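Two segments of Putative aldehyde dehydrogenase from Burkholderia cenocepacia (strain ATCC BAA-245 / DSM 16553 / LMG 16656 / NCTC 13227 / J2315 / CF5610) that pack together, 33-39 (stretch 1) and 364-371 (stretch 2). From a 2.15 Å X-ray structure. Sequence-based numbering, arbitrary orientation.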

ATOM      1  N   ASP A  33     -40.444 -20.964 -12.491  1.00 25.90           N
ATOM      2  CA  ASP A  33     -40.016 -21.620 -11.262  1.00 23.52           C
ATOM      3  C   ASP A  33     -39.529 -23.023 -11.604  1.00 25.99           C
ATOM      4  O   ASP A  33     -40.324 -23.884 -11.969  1.00 27.27           O
ATOM      5  CB  ASP A  33     -41.165 -21.677 -10.246  1.00 27.51           C
ATOM      6  CG  ASP A  33     -40.731 -22.207  -8.884  1.00 29.58           C
ATOM      7  OD1 ASP A  33     -39.604 -22.729  -8.758  1.00 30.81           O
ATOM      8  OD2 ASP A  33     -41.533 -22.109  -7.931  1.00 31.51           O
ATOM      9  N   PRO A  34     -38.215 -23.258 -11.480  1.00 30.24           N
ATOM     10  CA  PRO A  34     -37.623 -24.541 -11.875  1.00 30.34           C
ATOM     11  C   PRO A  34     -38.010 -25.702 -10.958  1.00 32.96           C
ATOM     12  O   PRO A  34     -37.716 -26.854 -11.277  1.00 35.88           O
ATOM     13  CB  PRO A  34     -36.120 -24.268 -11.797  1.00 27.97           C
ATOM     14  CG  PRO A  34     -35.991 -23.185 -10.791  1.00 27.92           C
ATOM     15  CD  PRO A  34     -37.207 -22.323 -10.950  1.00 26.69           C
ATOM     16  N   SER A  35     -38.660 -25.402  -9.839  1.00 32.39           N
ATOM     17  CA  SER A  35     -39.112 -26.445  -8.924  1.00 34.30           C
ATOM     18  C   SER A  35     -40.296 -27.209  -9.508  1.00 31.36           C
ATOM     19  O   SER A  35     -40.466 -28.399  -9.243  1.00 31.65           O
ATOM     20  CB  SER A  35     -39.483 -25.847  -7.565  1.00 37.94           C
ATOM     21  OG  SER A  35     -38.325 -25.445  -6.855  1.00 38.21           O
ATOM     22  N   ASP A  36     -41.111 -26.523 -10.303  1.00 29.70           N
ATOM     23  CA  ASP A  36     -42.253 -27.155 -10.958  1.00 31.60           C
ATOM     24  C   ASP A  36     -42.237 -26.914 -12.467  1.00 31.81           C
ATOM     25  O   ASP A  36     -43.052 -27.472 -13.202  1.00 32.38           O
ATOM     26  CB  ASP A  36     -43.570 -26.653 -10.353  1.00 35.95           C
ATOM     27  CG  ASP A  36     -43.631 -25.137 -10.248  1.00 39.97           C
ATOM     28  OD1 ASP A  36     -43.017 -24.446 -11.088  1.00 40.13           O
ATOM     29  OD2 ASP A  36     -44.302 -24.636  -9.321  1.00 42.15           O
ATOM     30  N   GLY A  37     -41.305 -26.078 -12.918  1.00 31.22           N
ATOM     31  CA  GLY A  37     -41.158 -25.785 -14.333  1.00 32.69           C
ATOM     32  C   GLY A  37     -42.280 -24.944 -14.909  1.00 36.30           C
ATOM     33  O   GLY A  37     -42.514 -24.956 -16.117  1.00 40.03           O
ATOM     34  N   GLN A  38     -42.970 -24.205 -14.045  1.00 36.77           N
ATOM     35  CA  GLN A  38     -44.121 -23.415 -14.466  1.00 38.88           C
ATOM     36  C   GLN A  38     -43.852 -21.914 -14.390  1.00 36.75           C
ATOM     37  O   GLN A  38     -43.207 -21.440 -13.456  1.00 34.86           O
ATOM     38  CB  GLN A  38     -45.344 -23.765 -13.612  1.00 40.60           C
ATOM     39  CG  GLN A  38     -45.727 -25.233 -13.657  1.00 43.22           C
ATOM     40  CD  GLN A  38     -45.954 -25.730 -15.070  1.00 47.23           C
ATOM     41  OE1 GLN A  38     -46.611 -25.070 -15.876  1.00 47.99           O
ATOM     42  NE2 GLN A  38     -45.406 -26.899 -15.381  1.00 49.96           N
ATOM     43  N   PRO A  39     -44.347 -21.162 -15.385  1.00 35.44           N
ATOM     44  CA  PRO A  39     -44.252 -19.699 -15.400  1.00 35.05           C
ATOM     45  C   PRO A  39     -45.095 -19.058 -14.302  1.00 34.13           C
ATOM     46  O   PRO A  39     -46.242 -19.460 -14.105  1.00 38.00           O
ATOM     47  CB  PRO A  39     -44.789 -19.322 -16.787  1.00 37.01           C
ATOM     48  CG  PRO A  39     -44.700 -20.575 -17.597  1.00 37.41           C
ATOM     49  CD  PRO A  39     -44.939 -21.686 -16.627  1.00 36.19           C
TER
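Stretch 2 364-371: APESGFYQ

Stretch 2 has no regular helix or strand. After Ala364 it makes a type I beta turn from Pro365 to Gly368, closed by Gly368 N to Pro365 O at 3.2 Å. The chain then kinks at Phe369 (phi/psi -105/71), where Tyr370 N makes a weak hydrogen bond to Gly368 O at 3.5 Å. It lies against the tight loop of stretch 1, where Asp33 O accepts Gly37 N at 2.6 Å and Asp36 N at 3.2 Å. The nearest CA atoms across the stretches are those of Asp36 and Gly368, 4.2 Å apart. Here the two chains run in roughly opposite directions.

Three successive carbonyls of stretch 1 receive hydrogen bonds from stretch 2. Pro34 O takes a weak one from Phe369 N at 3.4 Å. Ser35 O takes one from Tyr370 OH at 2.5 Å. Asp36 O takes one from Ser367 OG at 2.6 Å.

Ser367 has chi1 p, and its CB points toward stretch 1; this places OG on the carbonyl. Tyr370 has chi1 m and chi2 -84°. Its CB points sideways, but the ring reaches back so that the hydroxyl meets Ser35 O. Phe369 is also m, at -39°. Phe369 CD2 lies 3.9 Å from Pro34 CB and Phe369 CE2 3.9 Å from Gly37 CA. The CB of Pro365 points toward stretch 1, and Pro365 CG lies 3.3 Å from Ser35 O.

Both glycines fit close quarters. A CB on Gly37 would clash with Ser367 O, and its phi of 71° itself favours glycine. A CB on Gly368 would clash with Ser35 O and with Tyr370 CE2.

The CB of Asp36 points away from stretch 2. With chi1 p, Asp36 OD1 accepts Gln38 N at 3.0 Å. Gln38 is m at chi1 and chi2, and Gln38 NE2 donates to Asp36 O at 3.3 Å. Asp33 is t, and Asp33 OD1 accepts Ser35 N at 3.0 Å.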

ATOM      1  N   ALA A 364     -41.639 -34.641  -5.274  1.00 50.66           N
ATOM      2  CA  ALA A 364     -41.039 -33.596  -6.096  1.00 46.89           C
ATOM      3  C   ALA A 364     -41.636 -33.624  -7.499  1.00 45.07           C
ATOM      4  O   ALA A 364     -41.673 -34.676  -8.136  1.00 45.22           O
ATOM      5  CB  ALA A 364     -39.532 -33.758  -6.157  1.00 45.97           C
ATOM      6  N   PRO A 365     -42.111 -32.462  -7.976  1.00 40.38           N
ATOM      7  CA  PRO A 365     -42.795 -32.302  -9.266  1.00 42.23           C
ATOM      8  C   PRO A 365     -42.056 -32.943 -10.438  1.00 42.49           C
ATOM      9  O   PRO A 365     -40.854 -32.735 -10.603  1.00 43.77           O
ATOM     10  CB  PRO A 365     -42.861 -30.783  -9.435  1.00 37.69           C
ATOM     11  CG  PRO A 365     -42.894 -30.265  -8.044  1.00 36.99           C
ATOM     12  CD  PRO A 365     -42.005 -31.181  -7.253  1.00 38.00           C
ATOM     13  N   GLU A 366     -42.781 -33.717 -11.239  1.00 46.51           N
ATOM     14  CA  GLU A 366     -42.201 -34.395 -12.392  1.00 45.21           C
ATOM     15  C   GLU A 366     -41.786 -33.395 -13.465  1.00 45.36           C
ATOM     16  O   GLU A 366     -40.807 -33.609 -14.181  1.00 45.81           O
ATOM     17  CB  GLU A 366     -43.193 -35.407 -12.970  1.00 46.94           C
ATOM     18  N   SER A 367     -42.533 -32.301 -13.567  1.00 42.41           N
ATOM     19  CA  SER A 367     -42.258 -31.270 -14.561  1.00 41.67           C
ATOM     20  C   SER A 367     -41.045 -30.428 -14.174  1.00 36.57           C
ATOM     21  O   SER A 367     -40.538 -29.646 -14.979  1.00 34.89           O
ATOM     22  CB  SER A 367     -43.483 -30.374 -14.750  1.00 44.83           C
ATOM     23  OG  SER A 367     -43.954 -29.886 -13.505  1.00 46.50           O
ATOM     24  N   GLY A 368     -40.586 -30.588 -12.937  1.00 34.12           N
ATOM     25  CA  GLY A 368     -39.402 -29.892 -12.471  1.00 30.20           C
ATOM     26  C   GLY A 368     -38.136 -30.445 -13.096  1.00 30.49           C
ATOM     27  O   GLY A 368     -38.144 -31.534 -13.668  1.00 31.55           O
ATOM     28  N   PHE A 369     -37.047 -29.693 -12.987  1.00 28.66           N
ATOM     29  CA  PHE A 369     -35.778 -30.100 -13.578  1.00 26.96           C
ATOM     30  C   PHE A 369     -34.821 -30.602 -12.502  1.00 26.72           C
ATOM     31  O   PHE A 369     -33.828 -29.947 -12.182  1.00 24.18           O
ATOM     32  CB  PHE A 369     -35.154 -28.937 -14.350  1.00 26.31           C
ATOM     33  CG  PHE A 369     -36.155 -28.107 -15.100  1.00 25.63           C
ATOM     34  CD1 PHE A 369     -36.746 -28.587 -16.257  1.00 26.97           C
ATOM     35  CD2 PHE A 369     -36.507 -26.846 -14.645  1.00 25.31           C
ATOM     36  CE1 PHE A 369     -37.671 -27.825 -16.947  1.00 26.90           C
ATOM     37  CE2 PHE A 369     -37.431 -26.080 -15.332  1.00 28.88           C
ATOM     38  CZ  PHE A 369     -38.013 -26.570 -16.485  1.00 27.95           C
ATOM     39  N   TYR A 370     -35.124 -31.774 -11.952  1.00 26.73           N
ATOM     40  CA  TYR A 370     -34.365 -32.305 -10.827  1.00 24.77           C
ATOM     41  C   TYR A 370     -33.244 -33.241 -11.269  1.00 26.83           C
ATOM     42  O   TYR A 370     -33.418 -34.063 -12.169  1.00 28.48           O
ATOM     43  CB  TYR A 370     -35.302 -33.025  -9.856  1.00 24.17           C
ATOM     44  CG  TYR A 370     -36.312 -32.100  -9.217  1.00 26.29           C
ATOM     45  CD1 TYR A 370     -35.983 -31.351  -8.094  1.00 23.85           C
ATOM     46  CD2 TYR A 370     -37.590 -31.963  -9.743  1.00 30.78           C
ATOM     47  CE1 TYR A 370     -36.898 -30.498  -7.511  1.00 26.38           C
ATOM     48  CE2 TYR A 370     -38.514 -31.111  -9.164  1.00 32.54           C
ATOM     49  CZ  TYR A 370     -38.162 -30.382  -8.048  1.00 30.94           C
ATOM     50  OH  TYR A 370     -39.074 -29.533  -7.468  1.00 32.88           O
ATOM     51  N   GLN A 371     -32.092 -33.099 -10.623  1.00 26.38           N
ATOM     52  CA  GLN A 371     -30.936 -33.939 -10.899  1.00 27.08           C
ATOM     53  C   GLN A 371     -30.207 -34.266  -9.602  1.00 26.83           C
ATOM     54  O   GLN A 371     -29.674 -33.376  -8.937  1.00 26.65           O
ATOM     55  CB  GLN A 371     -29.988 -33.250 -11.883  1.00 25.15           C
ATOM     56  CG  GLN A 371     -28.650 -33.952 -12.049  1.00 25.93           C
ATOM     57  CD  GLN A 371     -28.787 -35.341 -12.640  1.00 28.53           C
ATOM     58  OE1 GLN A 371     -29.184 -35.501 -13.793  1.00 30.30           O
ATOM     59  NE2 GLN A 371     -28.464 -36.355 -11.848  1.00 31.30           N
TER